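Local atomic coordinates of glideosome-associated protein 50 (PDB entry 3TGH), a protein that belongs to the glideosome of gliding motility and host-cell invasion, probably anchors it to the inner membrane complex of the malaria parasite, and has a purple acid phosphatase-like fold. Residues K17-N22 / E62-E67; N44-V49 / G253-G258; P55-L60 / P119-P124. One frame throughout, in Å; residues are numbered along the deposited sequence.

Contact 1 (K17-N22 / E62-E67). With SO4 (sulfate ion), chain E.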
loop_
_atom_site.group_PDB
_atom_site.type_symbol
_atom_site.label_atom_id
_atom_site.label_comp_id
_atom_site.label_asym_id
_atom_site.label_seq_id
_atom_site.Cartn_x
_atom_site.Cartn_y
_atom_site.Cartn_z
ATOM N N LYS A 17 21.714 -3.740 -6.819
ATOM C CA LYS A 17 21.720 -3.132 -8.153
ATOM C C LYS A 17 20.282 -2.975 -8.661
ATOM O O LYS A 17 19.955 -1.985 -9.314
ATOM C CB LYS A 17 22.580 -3.932 -9.142
ATOM C CG LYS A 17 22.071 -5.330 -9.478
ATOM C CD LYS A 17 22.966 -6.016 -10.522
ATOM C CE LYS A 17 22.307 -7.272 -11.087
ATOM N NZ LYS A 17 22.963 -7.736 -12.343
ATOM N N GLY A 18 19.429 -3.947 -8.339
ATOM C CA GLY A 18 18.012 -3.882 -8.684
ATOM C C GLY A 18 17.307 -2.654 -8.121
ATOM O O GLY A 18 16.535 -2.010 -8.823
ATOM N N GLN A 19 17.570 -2.325 -6.861
ATOM C CA GLN A 19 16.929 -1.160 -6.236
ATOM C C GLN A 19 17.212 0.114 -7.029
ATOM O O GLN A 19 16.308 0.923 -7.270
ATOM C CB GLN A 19 17.391 -0.952 -4.792
ATOM C CG GLN A 19 16.567 0.126 -4.054
ATOM C CD GLN A 19 17.324 0.855 -2.940
ATOM O OE1 GLN A 19 18.556 0.933 -2.941
ATOM N NE2 GLN A 19 16.573 1.428 -2.003
ATOM N N ILE A 20 18.470 0.277 -7.424
ATOM C CA ILE A 20 18.945 1.495 -8.077
ATOM C C ILE A 20 18.413 1.593 -9.510
ATOM O O ILE A 20 17.984 2.664 -9.948
ATOM C CB ILE A 20 20.497 1.550 -8.094
ATOM C CG1 ILE A 20 21.069 1.480 -6.670
ATOM C CG2 ILE A 20 20.993 2.817 -8.791
ATOM C CD1 ILE A 20 20.572 2.576 -5.747
ATOM N N LEU A 21 18.441 0.473 -10.230
ATOM C CA LEU A 21 17.877 0.408 -11.577
ATOM C C LEU A 21 16.377 0.688 -11.529
ATOM O O LEU A 21 15.855 1.456 -12.331
ATOM C CB LEU A 21 18.151 -0.968 -12.202
ATOM C CG LEU A 21 17.713 -1.197 -13.653
ATOM C CD1 LEU A 21 18.332 -0.157 -14.579
ATOM C CD2 LEU A 21 18.071 -2.611 -14.106
ATOM N N ASN A 22 15.690 0.073 -10.567
ATOM C CA ASN A 22 14.256 0.262 -10.404
ATOM C C ASN A 22 13.910 1.723 -10.100
ATOM O O ASN A 22 12.950 2.263 -10.649
ATOM C CB ASN A 22 13.718 -0.669 -9.302
ATOM C CG ASN A 22 12.244 -0.975 -9.455
ATOM O OD1 ASN A 22 11.718 -1.010 -10.563
ATOM N ND2 ASN A 22 11.567 -1.215 -8.335
ATOM N N GLU A 62 16.504 8.471 0.954
ATOM C CA GLU A 62 16.715 9.859 0.543
ATOM C C GLU A 62 17.591 9.980 -0.699
ATOM O O GLU A 62 17.256 10.720 -1.621
ATOM C CB GLU A 62 17.343 10.681 1.666
ATOM C CG GLU A 62 16.502 10.783 2.934
ATOM C CD GLU A 62 17.221 11.532 4.055
ATOM O OE1 GLU A 62 18.297 12.116 3.810
ATOM O OE2 GLU A 62 16.707 11.530 5.187
ATOM N N ASP A 63 18.712 9.264 -0.723
ATOM C CA ASP A 63 19.642 9.353 -1.855
ATOM C C ASP A 63 19.223 8.502 -3.059
ATOM O O ASP A 63 19.800 8.639 -4.135
ATOM C CB ASP A 63 21.064 8.977 -1.424
ATOM C CG ASP A 63 21.713 10.037 -0.545
ATOM O OD1 ASP A 63 21.139 11.139 -0.385
ATOM O OD2 ASP A 63 22.812 9.772 -0.023
ATOM N N VAL A 64 18.235 7.626 -2.875
ATOM C CA VAL A 64 17.782 6.732 -3.932
ATOM C C VAL A 64 16.600 7.332 -4.694
ATOM O O VAL A 64 16.530 7.208 -5.918
ATOM C CB VAL A 64 17.390 5.339 -3.366
ATOM C CG1 VAL A 64 16.801 4.437 -4.459
ATOM C CG2 VAL A 64 18.593 4.670 -2.712
ATOM N N TYR A 65 15.673 7.970 -3.980
ATOM C CA TYR A 65 14.410 8.415 -4.591
ATOM C C TYR A 65 14.306 9.932 -4.727
ATOM O O TYR A 65 13.213 10.469 -4.905
ATOM C CB TYR A 65 13.211 7.825 -3.832
ATOM C CG TYR A 65 13.283 6.313 -3.783
ATOM C CD1 TYR A 65 13.002 5.542 -4.915
ATOM C CD2 TYR A 65 13.658 5.655 -2.622
ATOM C CE1 TYR A 65 13.099 4.146 -4.882
ATOM C CE2 TYR A 65 13.744 4.267 -2.577
ATOM C CZ TYR A 65 13.469 3.522 -3.711
ATOM O OH TYR A 65 13.568 2.156 -3.654
ATOM N N SER A 66 15.447 10.613 -4.671
ATOM C CA SER A 66 15.475 12.065 -4.811
ATOM C C SER A 66 15.664 12.469 -6.268
ATOM O O SER A 66 16.241 11.730 -7.069
ATOM C CB SER A 66 16.576 12.688 -3.950
ATOM O OG SER A 66 17.855 12.244 -4.358
ATOM N N GLU A 67 15.158 13.650 -6.593
ATOM C CA GLU A 67 15.319 14.237 -7.919
ATOM C C GLU A 67 15.256 15.760 -7.782
ATOM O O GLU A 67 14.641 16.288 -6.857
ATOM C CB GLU A 67 14.216 13.726 -8.854
ATOM C CG GLU A 67 14.393 14.053 -10.344
ATOM C CD GLU A 67 15.527 13.278 -11.005
ATOM O OE1 GLU A 67 16.704 13.646 -10.796
ATOM O OE2 GLU A 67 15.242 12.314 -11.750
HETATM S S SO4 E . 23.083 -7.396 -6.190
HETATM O O1 SO4 E . 23.184 -5.941 -6.203
HETATM O O2 SO4 E . 22.538 -7.830 -4.906
HETATM O O3 SO4 E . 22.209 -7.841 -7.274
HETATM O O4 SO4 E . 24.416 -7.973 -6.369
HETATM O O HOH W 1 13.632 0.731 -6.005
#

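Contact 2 (N44-V49 / G253-G258)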
loop_
_atom_site.group_PDB
_atom_site.type_symbol
_atom_site.label_atom_id
_atom_site.label_comp_id
_atom_site.label_asym_id
_atom_site.label_seq_id
_atom_site.Cartn_x
_atom_site.Cartn_y
_atom_site.Cartn_z
ATOM N N ASN A 44 9.300 -1.709 4.430
ATOM C CA ASN A 44 10.110 -0.588 3.968
ATOM C C ASN A 44 11.577 -1.000 3.898
ATOM O O ASN A 44 12.151 -1.094 2.810
ATOM C CB ASN A 44 9.943 0.624 4.890
ATOM C CG ASN A 44 8.565 1.224 4.821
ATOM O OD1 ASN A 44 8.015 1.426 3.730
ATOM N ND2 ASN A 44 7.983 1.516 5.989
ATOM N N PHE A 45 12.166 -1.276 5.057
ATOM C CA PHE A 45 13.571 -1.602 5.144
ATOM C C PHE A 45 13.723 -3.092 5.389
ATOM O O PHE A 45 13.271 -3.613 6.409
ATOM C CB PHE A 45 14.243 -0.805 6.260
ATOM C CG PHE A 45 14.262 0.671 6.012
ATOM C CD1 PHE A 45 15.316 1.266 5.330
ATOM C CD2 PHE A 45 13.216 1.466 6.451
ATOM C CE1 PHE A 45 15.328 2.637 5.096
ATOM C CE2 PHE A 45 13.224 2.835 6.218
ATOM C CZ PHE A 45 14.279 3.422 5.545
ATOM N N ILE A 46 14.395 -3.767 4.464
ATOM C CA ILE A 46 14.519 -5.217 4.521
ATOM C C ILE A 46 15.291 -5.669 5.769
ATOM O O ILE A 46 14.986 -6.716 6.329
ATOM C CB ILE A 46 15.161 -5.791 3.231
ATOM C CG1 ILE A 46 14.338 -5.394 1.992
ATOM C CG2 ILE A 46 15.305 -7.323 3.325
ATOM C CD1 ILE A 46 12.864 -5.780 2.067
ATOM N N ASP A 47 16.269 -4.883 6.210
ATOM C CA ASP A 47 17.005 -5.200 7.436
ATOM C C ASP A 47 16.586 -4.327 8.623
ATOM O O ASP A 47 17.253 -4.334 9.660
ATOM C CB ASP A 47 18.514 -5.082 7.189
ATOM C CG ASP A 47 19.031 -6.137 6.221
ATOM O OD1 ASP A 47 18.624 -7.319 6.326
ATOM O OD2 ASP A 47 19.858 -5.785 5.356
ATOM N N GLY A 48 15.466 -3.614 8.484
ATOM C CA GLY A 48 14.992 -2.677 9.505
ATOM C C GLY A 48 15.849 -1.429 9.580
ATOM O O GLY A 48 16.869 -1.331 8.898
ATOM N N VAL A 49 15.424 -0.464 10.388
ATOM C CA VAL A 49 16.291 0.665 10.759
ATOM C C VAL A 49 16.546 0.605 12.260
ATOM O O VAL A 49 15.737 0.054 13.017
ATOM C CB VAL A 49 15.686 2.049 10.402
ATOM C CG1 VAL A 49 15.632 2.247 8.898
ATOM C CG2 VAL A 49 14.320 2.213 11.029
ATOM N N GLY A 253 10.354 -4.268 -5.205
ATOM C CA GLY A 253 11.009 -2.966 -5.321
ATOM C C GLY A 253 12.536 -3.005 -5.284
ATOM O O GLY A 253 13.188 -2.088 -5.782
ATOM N N SER A 254 13.107 -4.039 -4.662
ATOM C CA SER A 254 14.572 -4.197 -4.590
ATOM C C SER A 254 15.087 -5.620 -4.847
ATOM O O SER A 254 16.265 -5.791 -5.154
ATOM C CB SER A 254 15.104 -3.745 -3.229
ATOM O OG SER A 254 14.651 -4.588 -2.181
ATOM N N MET A 255 14.221 -6.620 -4.697
ATOM C CA MET A 255 14.616 -8.031 -4.759
ATOM C C MET A 255 13.607 -8.824 -5.540
ATOM O O MET A 255 12.436 -8.457 -5.616
ATOM C CB MET A 255 14.653 -8.659 -3.360
ATOM C CG MET A 255 15.558 -7.997 -2.363
ATOM S SD MET A 255 15.366 -8.776 -0.747
ATOM C CE MET A 255 13.725 -8.224 -0.265
ATOM N N SER A 256 14.067 -9.953 -6.064
ATOM C CA SER A 256 13.239 -10.870 -6.817
ATOM C C SER A 256 13.403 -12.278 -6.256
ATOM O O SER A 256 14.521 -12.734 -6.024
ATOM C CB SER A 256 13.668 -10.870 -8.283
ATOM O OG SER A 256 13.054 -11.942 -8.989
ATOM N N GLN A 257 12.288 -12.957 -6.030
ATOM C CA GLN A 257 12.319 -14.394 -5.802
ATOM C C GLN A 257 11.454 -15.014 -6.891
ATOM O O GLN A 257 10.371 -14.495 -7.204
ATOM C CB GLN A 257 11.877 -14.767 -4.383
ATOM C CG GLN A 257 10.506 -14.286 -3.997
ATOM C CD GLN A 257 10.264 -14.247 -2.484
ATOM O OE1 GLN A 257 9.167 -13.919 -2.045
ATOM N NE2 GLN A 257 11.280 -14.585 -1.694
ATOM N N GLY A 258 11.957 -16.108 -7.462
ATOM C CA GLY A 258 11.493 -16.652 -8.745
ATOM C C GLY A 258 10.026 -17.017 -8.851
ATOM O O GLY A 258 9.213 -16.587 -8.044
#

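Contact 3 (P55-L60 / P119-P124)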
loop_
_atom_site.group_PDB
_atom_site.type_symbol
_atom_site.label_atom_id
_atom_site.label_comp_id
_atom_site.label_asym_id
_atom_site.label_seq_id
_atom_site.Cartn_x
_atom_site.Cartn_y
_atom_site.Cartn_z
ATOM N N PRO A 55 22.015 5.843 9.304
ATOM C CA PRO A 55 22.435 6.208 7.944
ATOM C C PRO A 55 21.558 5.609 6.838
ATOM O O PRO A 55 21.485 6.170 5.739
ATOM C CB PRO A 55 23.853 5.634 7.853
ATOM C CG PRO A 55 24.350 5.655 9.248
ATOM C CD PRO A 55 23.159 5.413 10.132
ATOM N N ALA A 56 20.898 4.487 7.132
ATOM C CA ALA A 56 20.020 3.823 6.167
ATOM C C ALA A 56 18.908 4.727 5.617
ATOM O O ALA A 56 18.508 4.569 4.465
ATOM C CB ALA A 56 19.428 2.552 6.774
ATOM N N TRP A 57 18.415 5.674 6.418
ATOM C CA TRP A 57 17.410 6.627 5.917
ATOM C C TRP A 57 17.945 7.397 4.708
ATOM O O TRP A 57 17.267 7.535 3.688
ATOM C CB TRP A 57 16.979 7.623 6.999
ATOM C CG TRP A 57 16.133 7.044 8.089
ATOM C CD1 TRP A 57 16.524 6.754 9.366
ATOM C CD2 TRP A 57 14.740 6.712 8.015
ATOM N NE1 TRP A 57 15.471 6.260 10.088
ATOM C CE2 TRP A 57 14.359 6.227 9.286
ATOM C CE3 TRP A 57 13.780 6.777 6.999
ATOM C CZ2 TRP A 57 13.057 5.797 9.564
ATOM C CZ3 TRP A 57 12.485 6.362 7.280
ATOM C CH2 TRP A 57 12.135 5.887 8.553
ATOM N N LYS A 58 19.165 7.903 4.834
ATOM C CA LYS A 58 19.803 8.633 3.747
ATOM C C LYS A 58 20.216 7.706 2.603
ATOM O O LYS A 58 19.930 7.985 1.429
ATOM C CB LYS A 58 21.019 9.401 4.262
ATOM C CG LYS A 58 21.602 10.368 3.246
ATOM C CD LYS A 58 22.680 11.243 3.864
ATOM C CE LYS A 58 23.192 12.273 2.866
ATOM N NZ LYS A 58 23.917 11.647 1.728
ATOM N N ASN A 59 20.873 6.604 2.951
ATOM C CA ASN A 59 21.478 5.708 1.958
ATOM C C ASN A 59 20.488 4.886 1.132
ATOM O O ASN A 59 20.743 4.634 -0.045
ATOM C CB ASN A 59 22.472 4.752 2.629
ATOM C CG ASN A 59 23.658 5.473 3.237
ATOM O OD1 ASN A 59 24.103 6.510 2.733
ATOM N ND2 ASN A 59 24.190 4.920 4.318
ATOM N N LEU A 60 19.375 4.471 1.739
ATOM C CA LEU A 60 18.407 3.604 1.062
ATOM C C LEU A 60 17.127 4.301 0.609
ATOM O O LEU A 60 16.381 3.730 -0.175
ATOM C CB LEU A 60 18.044 2.406 1.947
ATOM C CG LEU A 60 19.201 1.503 2.381
ATOM C CD1 LEU A 60 18.700 0.372 3.279
ATOM C CD2 LEU A 60 19.932 0.945 1.164
ATOM N N PRO A 119 10.503 11.998 -1.596
ATOM C CA PRO A 119 9.094 12.046 -1.195
ATOM C C PRO A 119 8.892 12.241 0.309
ATOM O O PRO A 119 9.752 11.869 1.105
ATOM C CB PRO A 119 8.553 10.677 -1.638
ATOM C CG PRO A 119 9.492 10.207 -2.695
ATOM C CD PRO A 119 10.826 10.756 -2.326
ATOM N N LYS A 120 7.754 12.813 0.683
ATOM C CA LYS A 120 7.440 13.069 2.089
ATOM C C LYS A 120 6.922 11.781 2.755
ATOM O O LYS A 120 5.874 11.268 2.398
ATOM C CB LYS A 120 6.409 14.195 2.217
ATOM C CG LYS A 120 6.169 14.657 3.661
ATOM C CD LYS A 120 5.086 15.717 3.762
ATOM C CE LYS A 120 4.951 16.226 5.200
ATOM N NZ LYS A 120 3.893 17.271 5.350
ATOM N N TRP A 121 7.674 11.289 3.732
ATOM C CA TRP A 121 7.354 10.065 4.461
ATOM C C TRP A 121 6.119 10.284 5.336
ATOM O O TRP A 121 6.134 11.133 6.222
ATOM C CB TRP A 121 8.571 9.704 5.308
ATOM C CG TRP A 121 8.522 8.416 6.048
ATOM C CD1 TRP A 121 8.038 8.215 7.306
ATOM C CD2 TRP A 121 9.037 7.158 5.612
ATOM N NE1 TRP A 121 8.198 6.904 7.673
ATOM C CE2 TRP A 121 8.812 6.233 6.654
ATOM C CE3 TRP A 121 9.660 6.718 4.442
ATOM C CZ2 TRP A 121 9.191 4.897 6.559
ATOM C CZ3 TRP A 121 10.042 5.384 4.357
ATOM C CH2 TRP A 121 9.797 4.494 5.406
ATOM N N ILE A 122 5.052 9.533 5.060
ATOM C CA ILE A 122 3.794 9.651 5.786
ATOM C C ILE A 122 3.429 8.300 6.395
ATOM O O ILE A 122 3.258 7.309 5.681
ATOM C CB ILE A 122 2.658 10.140 4.879
ATOM C CG1 ILE A 122 2.999 11.523 4.313
ATOM C CG2 ILE A 122 1.331 10.193 5.647
ATOM C CD1 ILE A 122 1.916 12.114 3.456
ATOM N N MET A 123 3.350 8.268 7.722
ATOM C CA MET A 123 2.861 7.085 8.439
ATOM C C MET A 123 2.435 7.555 9.840
ATOM O O MET A 123 3.193 7.424 10.803
ATOM C CB MET A 123 3.927 5.984 8.512
ATOM C CG MET A 123 3.320 4.658 8.921
ATOM S SD MET A 123 4.498 3.291 8.989
ATOM C CE MET A 123 5.271 3.650 10.572
ATOM N N PRO A 124 1.229 8.138 9.949
ATOM C CA PRO A 124 0.787 8.761 11.214
ATOM C C PRO A 124 0.500 7.751 12.337
ATOM O O PRO A 124 0.497 8.117 13.521
ATOM C CB PRO A 124 -0.477 9.521 10.810
ATOM C CG PRO A 124 -0.971 8.825 9.603
ATOM C CD PRO A 124 0.227 8.288 8.882
#

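Contact 1 (K17-N22 / E62-E67)
The ring of Tyr65 and the amide of Gln19 are the two flat groups that meet here, their planes 81° apart. One face of the tyrosine is covered from within its own segment by CG1 of Val64, which sits 3.5 Å above the plane over the ring centre. At the ring's edge, in the plane, a water accepts a hydrogen bond from Tyr65 OH (2.7 Å) and donates one to Gln19 O, so the phenol reaches the helix 17-32 backbone through a bridge. The Gln19 amide comes obliquely to the ring, and its NE2 donates a hydrogen bond to the carbonyl oxygen of Leu60. That bond fixes the amide's rotation and sets OE1 of Gln19 against CG2 of Val64, 3.7 Å away.

Gln19 gets there by a long reach: CG lies opposite the backbone N (chi1 -171°), and the extended chain lays the amide over both methyls of Val64 while CG passes Tyr65 OH at 3.6 Å. Val64, compact and branched at CB, serves two neighbours, since CG2 also meets the tip of Ile20, whose CD1 is 4.2 Å off at the surface margin. A glutamine suits the seam because it is long enough to cross it and its amide N-H satisfies the Leu60 carbonyl of helix 56-62.

At the start of the helix, Lys17 N donates a nearly straight hydrogen bond (169°) to O1 of a sulfate, 2.7 Å away. This ion, probably from the crystallisation liquor, sits where amides of a helix's first turn commonly receive anions. The whole is helix-to-loop packing within the metallophosphoesterase fold: the helix after strand 4-8 is held against the connection from helix 56-62 to strand 75-78.

Contact 2 (N44-V49 / G253-G258)
Ile46 and Met255 reach toward each other tip to tip, and the tight part of this contact is little more than that meeting of methyl groups. Met255 CE lies 3.5 Å from Ile46 CD1, closer than carbons usually pack, and 3.7 Å from Ile46 CG1; CG2 of the same isoleucine stands somewhat farther off at 4.0 Å. One methyl thus sits against three carbons of a branched side chain. The methionine puts it there by a bend at the sulfur: the chain is extended to SD and then turns (chi3 -70°), swinging CE back to the isoleucine. A flexible thioether suits this place, because rotation about CG-SD is easy and the methyl can settle against a branched side chain.

Beyond this pair the packing slackens. Ser254 OG approaches Ile46 CG1 only to 4.3 Å, and its hydroxyl is hydrogen-bonded to Asp11 O. Asp47 and Ser256, next along each segment, lie on the exposed side, while Met255 itself is partly exposed.

Ile46 stands in a type I turn from Phe45 to Gly48, closed by Gly48 N bonding to Phe45 O at 3.0 Å. Gly48 has a positive phi (72°), which a residue without a side chain adopts easily. The side chain of Ile46 is about 9 Å from that of His233, a metal-binding residue. Polar bonds to other parts of the fold, such as Arg83 NE for Ile46 O, fix each segment. With no hydrogen bond crossing between the two, their direct attachment is apolar and rests on shape.

Contact 3 (P55-L60 / P119-P124)
Trp57 and Trp121 form a T-shaped (edge-to-face) pair that joins helix 56-62 to strand 120-122, an outermost strand of one of the two mixed sheets in this metallophosphoesterase fold. These two residues make the entire direct contact. Their six-membered rings have centroids 4.9 Å apart and planes at 84°, nearly perpendicular. Trp57 supplies the edge: CZ3 and CH2, the far corner of its benzo ring, point into the face of Trp121, with CZ3 standing 3.5 Å above that plane and displaced toward the rim.

The CA atoms of Trp57 and Trp121 are 10.7 Å apart, and the two large indoles together bridge that gap. Trp121 comes to meet its partner with CG opposite its backbone N (chi1 -175°), which carries the indole off the strand toward the helix. Tryptophan suits both places: it brings a broad apolar surface into a buried site and still has an N-H to spend. Trp57 NE1 donates to the carbonyl oxygen of Gly51, and Trp121 NE1 to that of Gln92, so each indole is pinned by its polar end while its benzo ring packs. Lys95 adds a cation-pi contact to Trp57. Over the bond shared by CZ2 and CE2 of Trp121, CZ3 of Trp57 lies 3.7 Å from both atoms.

The three contacts sit on the same side of the chain's centre, their own centres about 13 to 15 Å apart. Along the chain 17-22 comes first, then 44-49, 55-60, 62-67, 119-124 and finally 253-258, so contact 1 interleaves with each of the others, whereas both segments of contact 3 fall between those of contact 2. A salt bridge from Lys58 to Asp63 links contacts 3 and 1, Asn22 ND2, probably hydrogen-bonded to Gly253 O, joins 1 and 2, and Phe45 packs edge-to-face with Trp57 between 2 and 3. Helices 17-32 and 56-62, loops 44-49 and 253-258, and edge strand 120-122 of the sheet holding 4-8, 37-40 and 75-78 thus pack together on one side of the phosphatase-like fold.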